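Local coordinates for giding protein-mglB (Thermus thermophilus, PDB 1J3W) that is linked to gliding motility and, as a Roadblock/LC7 protein, probably serves as a molecular adaptor and guanyl-nucleotide exchange factor, at residues G93-E98 with G116-H121; E18-T23 with A103-V108. All blocks are in the same frame, centred on the assembly; numbering follows the deposited sequence.

Contact 1. Residues G93-E98 with G116-H121; sequences GLYVDE and GKVKLH
Two first torsions set up the meeting of Tyr95 with Val118: chi1 of 174° sets Tyr95 CG anti to the tyrosine N, and chi1 of 170° sets Val118 CG1 anti to the valine N, which puts that methyl beside the tyrosine. The two side chains then slide past one another in opposite directions. Val118 CG1 settles against the root of the tyrosine, 3.8 Å from Tyr95 CB and 4.0 Å from Tyr95 CG. Further out, Tyr95 CE1 lies 4.1 Å from Lys119 CA and 4.2 Å from Lys119 CG, so the lysine meets the ring with CA and the first methylenes, not with its ammonium group. Tyr95 OH stays 4.0 Å from Lys119 O, too far for a hydrogen bond; its polar partner is Glu84 OE2 on the adjoining strand. That bond satisfies a buried hydroxyl and fixes the end of the ring, while Lys119 NZ reaches the other oxygen of Glu84 only as a long, weak ion pair. Lys119 also packs on Leu115 of the second subunit. The closest CA pair, Tyr95 CA to Val118 CA at 7.6 Å, is consistent with helix 115-135 packed on the antiparallel sheet, as in the Roadblock/LC7 fold.

Contact 2. Residues E18-T23 with A103-V108; sequences EVLEET and ALLVLV
Thr23, which meets Leu107, frames the one flat group that matters, as there are no rings: its N and OG1 reach Val19 O from opposite faces of that carbonyl's plane. This part of helix 10-27 lies on strand 103-109 in the alpha/beta/alpha sandwich of the Roadblock/LC7 domain. The hydroxyl stands 40° out of the plane, with a C=O...OG1 angle of 140° and Val19 O 2.7 Å from Thr23 OG1. Two donors thus grip one acceptor, and the bond holds the threonine with its methyl turned to the sheet. Thr23 CA and Leu107 CA are 8.9 Å apart, and the two side chains cross at about a right angle. With an alanine at Thr23 both branches go, which would probably open a gap over the Leu107 methyls and leave Val19 O with the backbone donor alone. One turn earlier, Leu20 comes nearer Leu105 with its CD2 branch, the two leucines passing in opposite directions. Ala125 of helix 115-135 touches both Thr23 and Leu105, so the second helix shares this layer. Leu20 CD2 lies 3.9 Å from Leu105 CD1, whereas Thr23 CG2 sits at the fork of Leu107, 3.9 Å from Leu107 CD1 and 4.0 Å from Leu107 CD2.

Overall arrangement
Both contacts set a helix on the same antiparallel sheet, through the neighbouring strands 93-98 and 103-109, with centres about 9 Å apart. A probable hydrogen bond, Leu107 N to Tyr95 O at 2.8 Å, joins the strands, and the Tyr95 side chain touches that of Leu107, so the contacts meet on one sheet face. The centre of contact 2 lies about 6 Å from the centre of the chain, that of contact 1 about 8 Å. Contact 2 is wholly buried and purely apolar across the interface; contact 1 adds the partly exposed Lys119 and a polar-ended ring. In contact 1 the second subunit reaches a touching residue, Lys119, whereas in contact 2 it reaches only Val108, which does not touch the helix.

Contact 1. Residues G93-E98 with G116-H121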
ATOM      1  N   GLY B  93     -16.536  -2.580 -11.875  1.00 11.03           N
ATOM      2  CA  GLY B  93     -15.900  -3.587 -11.049  1.00 11.54           C
ATOM      3  C   GLY B  93     -14.534  -3.963 -11.597  1.00  9.70           C
ATOM      4  O   GLY B  93     -14.222  -3.730 -12.774  1.00  9.47           O
ATOM      5  N   LEU B  94     -13.719  -4.553 -10.732  1.00  9.32           N
ATOM      6  CA  LEU B  94     -12.371  -4.969 -11.085  1.00  9.69           C
ATOM      7  C   LEU B  94     -12.110  -6.366 -10.540  1.00 10.59           C
ATOM      8  O   LEU B  94     -12.354  -6.637  -9.366  1.00 11.13           O
ATOM      9  CB  LEU B  94     -11.363  -3.981 -10.482  1.00 12.04           C
ATOM     10  CG  LEU B  94      -9.868  -4.201 -10.701  1.00 15.17           C
ATOM     11  CD1 LEU B  94      -9.526  -3.961 -12.157  1.00 17.74           C
ATOM     12  CD2 LEU B  94      -9.084  -3.240  -9.811  1.00 15.72           C
ATOM     13  N   TYR B  95     -11.633  -7.252 -11.405  1.00  9.05           N
ATOM     14  CA  TYR B  95     -11.297  -8.620 -11.030  1.00  8.52           C
ATOM     15  C   TYR B  95      -9.817  -8.807 -11.319  1.00 10.58           C
ATOM     16  O   TYR B  95      -9.357  -8.526 -12.426  1.00 10.53           O
ATOM     17  CB  TYR B  95     -12.094  -9.622 -11.868  1.00  9.94           C
ATOM     18  CG  TYR B  95     -11.699 -11.067 -11.655  1.00  9.83           C
ATOM     19  CD1 TYR B  95     -12.233 -11.807 -10.606  1.00 12.73           C
ATOM     20  CD2 TYR B  95     -10.781 -11.691 -12.502  1.00 11.96           C
ATOM     21  CE1 TYR B  95     -11.871 -13.133 -10.399  1.00 12.69           C
ATOM     22  CE2 TYR B  95     -10.408 -13.023 -12.303  1.00 12.59           C
ATOM     23  CZ  TYR B  95     -10.958 -13.734 -11.250  1.00 13.57           C
ATOM     24  OH  TYR B  95     -10.586 -15.044 -11.030  1.00 15.90           O
ATOM     25  N   VAL B  96      -9.072  -9.265 -10.321  1.00  8.42           N
ATOM     26  CA  VAL B  96      -7.649  -9.512 -10.482  1.00  9.39           C
ATOM     27  C   VAL B  96      -7.338 -10.906  -9.953  1.00  9.68           C
ATOM     28  O   VAL B  96      -7.777 -11.276  -8.863  1.00 10.45           O
ATOM     29  CB  VAL B  96      -6.805  -8.482  -9.707  1.00  8.74           C
ATOM     30  CG1 VAL B  96      -5.322  -8.755  -9.916  1.00 11.00           C
ATOM     31  CG2 VAL B  96      -7.152  -7.078 -10.168  1.00 11.95           C
ATOM     32  N   ASP B  97      -6.589 -11.686 -10.725  1.00  9.92           N
ATOM     33  CA  ASP B  97      -6.232 -13.029 -10.297  1.00 10.70           C
ATOM     34  C   ASP B  97      -4.807 -13.324 -10.738  1.00 12.77           C
ATOM     35  O   ASP B  97      -4.364 -12.873 -11.793  1.00 13.59           O
ATOM     36  CB  ASP B  97      -7.206 -14.052 -10.896  1.00 13.13           C
ATOM     37  CG  ASP B  97      -7.071 -15.434 -10.267  1.00 17.16           C
ATOM     38  OD1 ASP B  97      -6.590 -15.537  -9.118  1.00 19.70           O
ATOM     39  OD2 ASP B  97      -7.467 -16.419 -10.919  1.00 24.15           O
ATOM     40  N   GLU B  98      -4.081 -14.059  -9.909  1.00 12.81           N
ATOM     41  CA  GLU B  98      -2.710 -14.408 -10.231  1.00 15.21           C
ATOM     42  C   GLU B  98      -2.640 -15.299 -11.458  1.00 15.25           C
ATOM     43  O   GLU B  98      -3.417 -16.248 -11.600  1.00 17.38           O
ATOM     44  CB  GLU B  98      -2.050 -15.128  -9.053  1.00 17.94           C
ATOM     45  CG  GLU B  98      -1.522 -14.210  -7.974  1.00 22.41           C
ATOM     46  CD  GLU B  98      -0.755 -14.963  -6.903  1.00 24.43           C
ATOM     47  OE1 GLU B  98       0.067 -15.831  -7.263  1.00 29.19           O
ATOM     48  OE2 GLU B  98      -0.967 -14.682  -5.708  1.00 28.36           O
ATOM     49  N   GLY B 116     -20.786 -13.817 -11.866  1.00 12.86           N
ATOM     50  CA  GLY B 116     -20.511 -15.242 -11.868  1.00 14.07           C
ATOM     51  C   GLY B 116     -19.711 -15.648 -13.092  1.00 13.33           C
ATOM     52  O   GLY B 116     -18.846 -16.521 -13.021  1.00 14.41           O
ATOM     53  N   LYS B 117     -20.001 -15.010 -14.221  1.00 13.04           N
ATOM     54  CA  LYS B 117     -19.297 -15.311 -15.464  1.00 13.45           C
ATOM     55  C   LYS B 117     -17.876 -14.760 -15.379  1.00 12.28           C
ATOM     56  O   LYS B 117     -16.914 -15.398 -15.812  1.00 11.72           O
ATOM     57  CB  LYS B 117     -20.021 -14.673 -16.653  1.00 16.22           C
ATOM     58  CG  LYS B 117     -21.415 -15.217 -16.935  1.00 20.83           C
ATOM     59  CD  LYS B 117     -21.369 -16.562 -17.633  1.00 25.45           C
ATOM     60  CE  LYS B 117     -22.755 -16.961 -18.127  1.00 26.56           C
ATOM     61  NZ  LYS B 117     -22.698 -18.150 -19.017  1.00 30.29           N
ATOM     62  N   VAL B 118     -17.744 -13.563 -14.817  1.00 11.24           N
ATOM     63  CA  VAL B 118     -16.436 -12.943 -14.671  1.00 12.37           C
ATOM     64  C   VAL B 118     -15.493 -13.838 -13.870  1.00 12.63           C
ATOM     65  O   VAL B 118     -14.354 -14.074 -14.273  1.00 12.83           O
ATOM     66  CB  VAL B 118     -16.556 -11.565 -13.965  1.00 11.54           C
ATOM     67  CG1 VAL B 118     -15.176 -11.036 -13.604  1.00 12.36           C
ATOM     68  CG2 VAL B 118     -17.271 -10.576 -14.879  1.00 11.69           C
ATOM     69  N   LYS B 119     -15.974 -14.350 -12.746  1.00 13.36           N
ATOM     70  CA  LYS B 119     -15.142 -15.194 -11.899  1.00 14.72           C
ATOM     71  C   LYS B 119     -14.871 -16.569 -12.489  1.00 13.84           C
ATOM     72  O   LYS B 119     -13.756 -17.092 -12.378  1.00 14.86           O
ATOM     73  CB  LYS B 119     -15.778 -15.322 -10.518  1.00 16.76           C
ATOM     74  CG  LYS B 119     -15.990 -13.965  -9.856  1.00 20.11           C
ATOM     75  CD  LYS B 119     -16.289 -14.088  -8.378  1.00 22.35           C
ATOM     76  CE  LYS B 119     -15.059 -14.529  -7.607  1.00 24.96           C
ATOM     77  NZ  LYS B 119     -15.351 -14.642  -6.156  1.00 26.06           N
ATOM     78  N   LEU B 120     -15.884 -17.150 -13.123  1.00 13.32           N
ATOM     79  CA  LEU B 120     -15.741 -18.467 -13.737  1.00 13.98           C
ATOM     80  C   LEU B 120     -14.712 -18.434 -14.863  1.00 13.09           C
ATOM     81  O   LEU B 120     -13.701 -19.136 -14.827  1.00 12.85           O
ATOM     82  CB  LEU B 120     -17.091 -18.932 -14.296  1.00 16.52           C
ATOM     83  CG  LEU B 120     -17.091 -20.240 -15.095  1.00 21.49           C
ATOM     84  CD1 LEU B 120     -16.663 -21.372 -14.196  1.00 24.43           C
ATOM     85  CD2 LEU B 120     -18.480 -20.506 -15.662  1.00 23.12           C
ATOM     86  N   HIS B 121     -14.964 -17.598 -15.861  1.00 11.78           N
ATOM     87  CA  HIS B 121     -14.063 -17.509 -16.998  1.00 11.53           C
ATOM     88  C   HIS B 121     -12.776 -16.765 -16.670  1.00 11.37           C
ATOM     89  O   HIS B 121     -11.745 -16.982 -17.310  1.00 12.93           O
ATOM     90  CB  HIS B 121     -14.813 -16.889 -18.176  1.00 11.75           C
ATOM     91  CG  HIS B 121     -15.988 -17.709 -18.614  1.00 13.07           C
ATOM     92  ND1 HIS B 121     -15.851 -18.873 -19.339  1.00 13.81           N
ATOM     93  CD2 HIS B 121     -17.311 -17.580 -18.356  1.00 13.08           C
ATOM     94  CE1 HIS B 121     -17.039 -19.426 -19.508  1.00 14.07           C
ATOM     95  NE2 HIS B 121     -17.942 -18.662 -18.921  1.00 15.29           N
TER

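Contact 2. Residues E18-T23 with A103-V108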
ATOM      1  N   GLU B  18      -5.329 -14.470 -27.445  1.00 14.50           N
ATOM      2  CA  GLU B  18      -6.503 -15.283 -27.723  1.00 15.53           C
ATOM      3  C   GLU B  18      -7.281 -15.537 -26.433  1.00 13.93           C
ATOM      4  O   GLU B  18      -8.512 -15.466 -26.422  1.00 15.01           O
ATOM      5  CB  GLU B  18      -6.082 -16.600 -28.379  1.00 17.44           C
ATOM      6  CG  GLU B  18      -5.913 -16.473 -29.886  1.00 23.79           C
ATOM      7  CD  GLU B  18      -4.987 -17.520 -30.467  1.00 26.08           C
ATOM      8  OE1 GLU B  18      -4.924 -18.636 -29.907  1.00 29.58           O
ATOM      9  OE2 GLU B  18      -4.330 -17.228 -31.493  1.00 28.55           O
ATOM     10  N   VAL B  19      -6.568 -15.816 -25.345  1.00 12.52           N
ATOM     11  CA  VAL B  19      -7.226 -16.042 -24.064  1.00 11.46           C
ATOM     12  C   VAL B  19      -7.964 -14.770 -23.649  1.00 10.97           C
ATOM     13  O   VAL B  19      -9.120 -14.824 -23.226  1.00 10.84           O
ATOM     14  CB  VAL B  19      -6.219 -16.409 -22.953  1.00 12.49           C
ATOM     15  CG1 VAL B  19      -6.937 -16.473 -21.608  1.00 13.83           C
ATOM     16  CG2 VAL B  19      -5.569 -17.755 -23.257  1.00 15.34           C
ATOM     17  N   LEU B  20      -7.307 -13.622 -23.785  1.00 10.66           N
ATOM     18  CA  LEU B  20      -7.936 -12.362 -23.394  1.00  9.73           C
ATOM     19  C   LEU B  20      -9.187 -12.075 -24.208  1.00 10.19           C
ATOM     20  O   LEU B  20     -10.210 -11.673 -23.652  1.00  9.88           O
ATOM     21  CB  LEU B  20      -6.950 -11.195 -23.524  1.00  9.54           C
ATOM     22  CG  LEU B  20      -5.711 -11.248 -22.624  1.00 10.32           C
ATOM     23  CD1 LEU B  20      -4.850 -10.035 -22.898  1.00 12.16           C
ATOM     24  CD2 LEU B  20      -6.110 -11.291 -21.152  1.00 10.00           C
ATOM     25  N   GLU B  21      -9.112 -12.287 -25.519  1.00 10.23           N
ATOM     26  CA  GLU B  21     -10.253 -12.051 -26.394  1.00 12.57           C
ATOM     27  C   GLU B  21     -11.424 -12.966 -26.052  1.00 12.08           C
ATOM     28  O   GLU B  21     -12.572 -12.519 -25.973  1.00 12.47           O
ATOM     29  CB  GLU B  21      -9.843 -12.255 -27.856  1.00 14.30           C
ATOM     30  CG  GLU B  21      -8.903 -11.179 -28.371  1.00 20.59           C
ATOM     31  CD  GLU B  21      -8.314 -11.505 -29.728  1.00 23.94           C
ATOM     32  OE1 GLU B  21      -7.728 -10.593 -30.351  1.00 27.06           O
ATOM     33  OE2 GLU B  21      -8.427 -12.668 -30.171  1.00 26.65           O
ATOM     34  N   GLU B  22     -11.132 -14.245 -25.851  1.00 11.65           N
ATOM     35  CA  GLU B  22     -12.168 -15.215 -25.515  1.00 12.74           C
ATOM     36  C   GLU B  22     -12.799 -14.875 -24.169  1.00 12.06           C
ATOM     37  O   GLU B  22     -14.013 -14.983 -23.995  1.00 12.01           O
ATOM     38  CB  GLU B  22     -11.569 -16.624 -25.464  1.00 15.71           C
ATOM     39  CG  GLU B  22     -11.044 -17.112 -26.807  1.00 22.04           C
ATOM     40  CD  GLU B  22     -10.262 -18.406 -26.692  1.00 26.34           C
ATOM     41  OE1 GLU B  22      -9.811 -18.924 -27.737  1.00 29.26           O
ATOM     42  OE2 GLU B  22     -10.093 -18.903 -25.558  1.00 30.07           O
ATOM     43  N   THR B  23     -11.973 -14.447 -23.220  1.00 10.17           N
ATOM     44  CA  THR B  23     -12.470 -14.109 -21.891  1.00 10.03           C
ATOM     45  C   THR B  23     -13.430 -12.917 -21.949  1.00  9.53           C
ATOM     46  O   THR B  23     -14.435 -12.890 -21.238  1.00 10.40           O
ATOM     47  CB  THR B  23     -11.296 -13.834 -20.939  1.00 10.35           C
ATOM     48  OG1 THR B  23     -10.463 -15.004 -20.890  1.00 11.21           O
ATOM     49  CG2 THR B  23     -11.794 -13.546 -19.526  1.00 10.88           C
ATOM     50  N   ALA B 103       2.797 -12.766 -12.813  1.00 13.56           N
ATOM     51  CA  ALA B 103       1.866 -11.974 -13.605  1.00 11.96           C
ATOM     52  C   ALA B 103       0.470 -11.962 -12.998  1.00 10.37           C
ATOM     53  O   ALA B 103       0.150 -12.772 -12.131  1.00 11.93           O
ATOM     54  CB  ALA B 103       1.814 -12.499 -15.037  1.00 12.59           C
ATOM     55  N   LEU B 104      -0.350 -11.032 -13.475  1.00  9.98           N
ATOM     56  CA  LEU B 104      -1.711 -10.868 -12.985  1.00 10.24           C
ATOM     57  C   LEU B 104      -2.683 -10.660 -14.133  1.00 10.17           C
ATOM     58  O   LEU B 104      -2.382  -9.930 -15.079  1.00 10.63           O
ATOM     59  CB  LEU B 104      -1.796  -9.638 -12.079  1.00 11.28           C
ATOM     60  CG  LEU B 104      -0.926  -9.590 -10.820  1.00 11.80           C
ATOM     61  CD1 LEU B 104      -0.894  -8.177 -10.257  1.00 13.61           C
ATOM     62  CD2 LEU B 104      -1.469 -10.563  -9.795  1.00 13.43           C
ATOM     63  N   LEU B 105      -3.839 -11.307 -14.042  1.00 10.22           N
ATOM     64  CA  LEU B 105      -4.898 -11.135 -15.030  1.00  9.56           C
ATOM     65  C   LEU B 105      -5.799 -10.050 -14.452  1.00 10.23           C
ATOM     66  O   LEU B 105      -6.159 -10.107 -13.276  1.00 10.93           O
ATOM     67  CB  LEU B 105      -5.725 -12.409 -15.197  1.00  9.93           C
ATOM     68  CG  LEU B 105      -7.052 -12.173 -15.936  1.00 12.60           C
ATOM     69  CD1 LEU B 105      -6.790 -11.811 -17.397  1.00 11.68           C
ATOM     70  CD2 LEU B 105      -7.915 -13.409 -15.832  1.00 14.40           C
ATOM     71  N   VAL B 106      -6.153  -9.067 -15.268  1.00  9.37           N
ATOM     72  CA  VAL B 106      -7.014  -7.975 -14.830  1.00  8.98           C
ATOM     73  C   VAL B 106      -8.226  -7.860 -15.754  1.00  9.04           C
ATOM     74  O   VAL B 106      -8.079  -7.820 -16.971  1.00  9.08           O
ATOM     75  CB  VAL B 106      -6.268  -6.621 -14.866  1.00  8.27           C
ATOM     76  CG1 VAL B 106      -7.192  -5.501 -14.394  1.00  9.59           C
ATOM     77  CG2 VAL B 106      -5.008  -6.690 -13.998  1.00 11.44           C
ATOM     78  N   LEU B 107      -9.423  -7.842 -15.174  1.00  9.33           N
ATOM     79  CA  LEU B 107     -10.642  -7.671 -15.958  1.00  7.78           C
ATOM     80  C   LEU B 107     -11.395  -6.482 -15.390  1.00  8.41           C
ATOM     81  O   LEU B 107     -11.620  -6.403 -14.182  1.00  9.22           O
ATOM     82  CB  LEU B 107     -11.545  -8.905 -15.887  1.00  8.96           C
ATOM     83  CG  LEU B 107     -11.007 -10.218 -16.460  1.00  8.51           C
ATOM     84  CD1 LEU B 107     -12.034 -11.332 -16.269  1.00 10.68           C
ATOM     85  CD2 LEU B 107     -10.704 -10.039 -17.946  1.00 10.90           C
ATOM     86  N   VAL B 108     -11.757  -5.546 -16.257  1.00  8.57           N
ATOM     87  CA  VAL B 108     -12.532  -4.375 -15.856  1.00  9.07           C
ATOM     88  C   VAL B 108     -13.911  -4.618 -16.447  1.00  9.66           C
ATOM     89  O   VAL B 108     -14.039  -4.902 -17.643  1.00  9.25           O
ATOM     90  CB  VAL B 108     -11.948  -3.077 -16.439  1.00  9.20           C
ATOM     91  CG1 VAL B 108     -12.882  -1.905 -16.135  1.00 10.10           C
ATOM     92  CG2 VAL B 108     -10.566  -2.827 -15.854  1.00 12.49           C
TER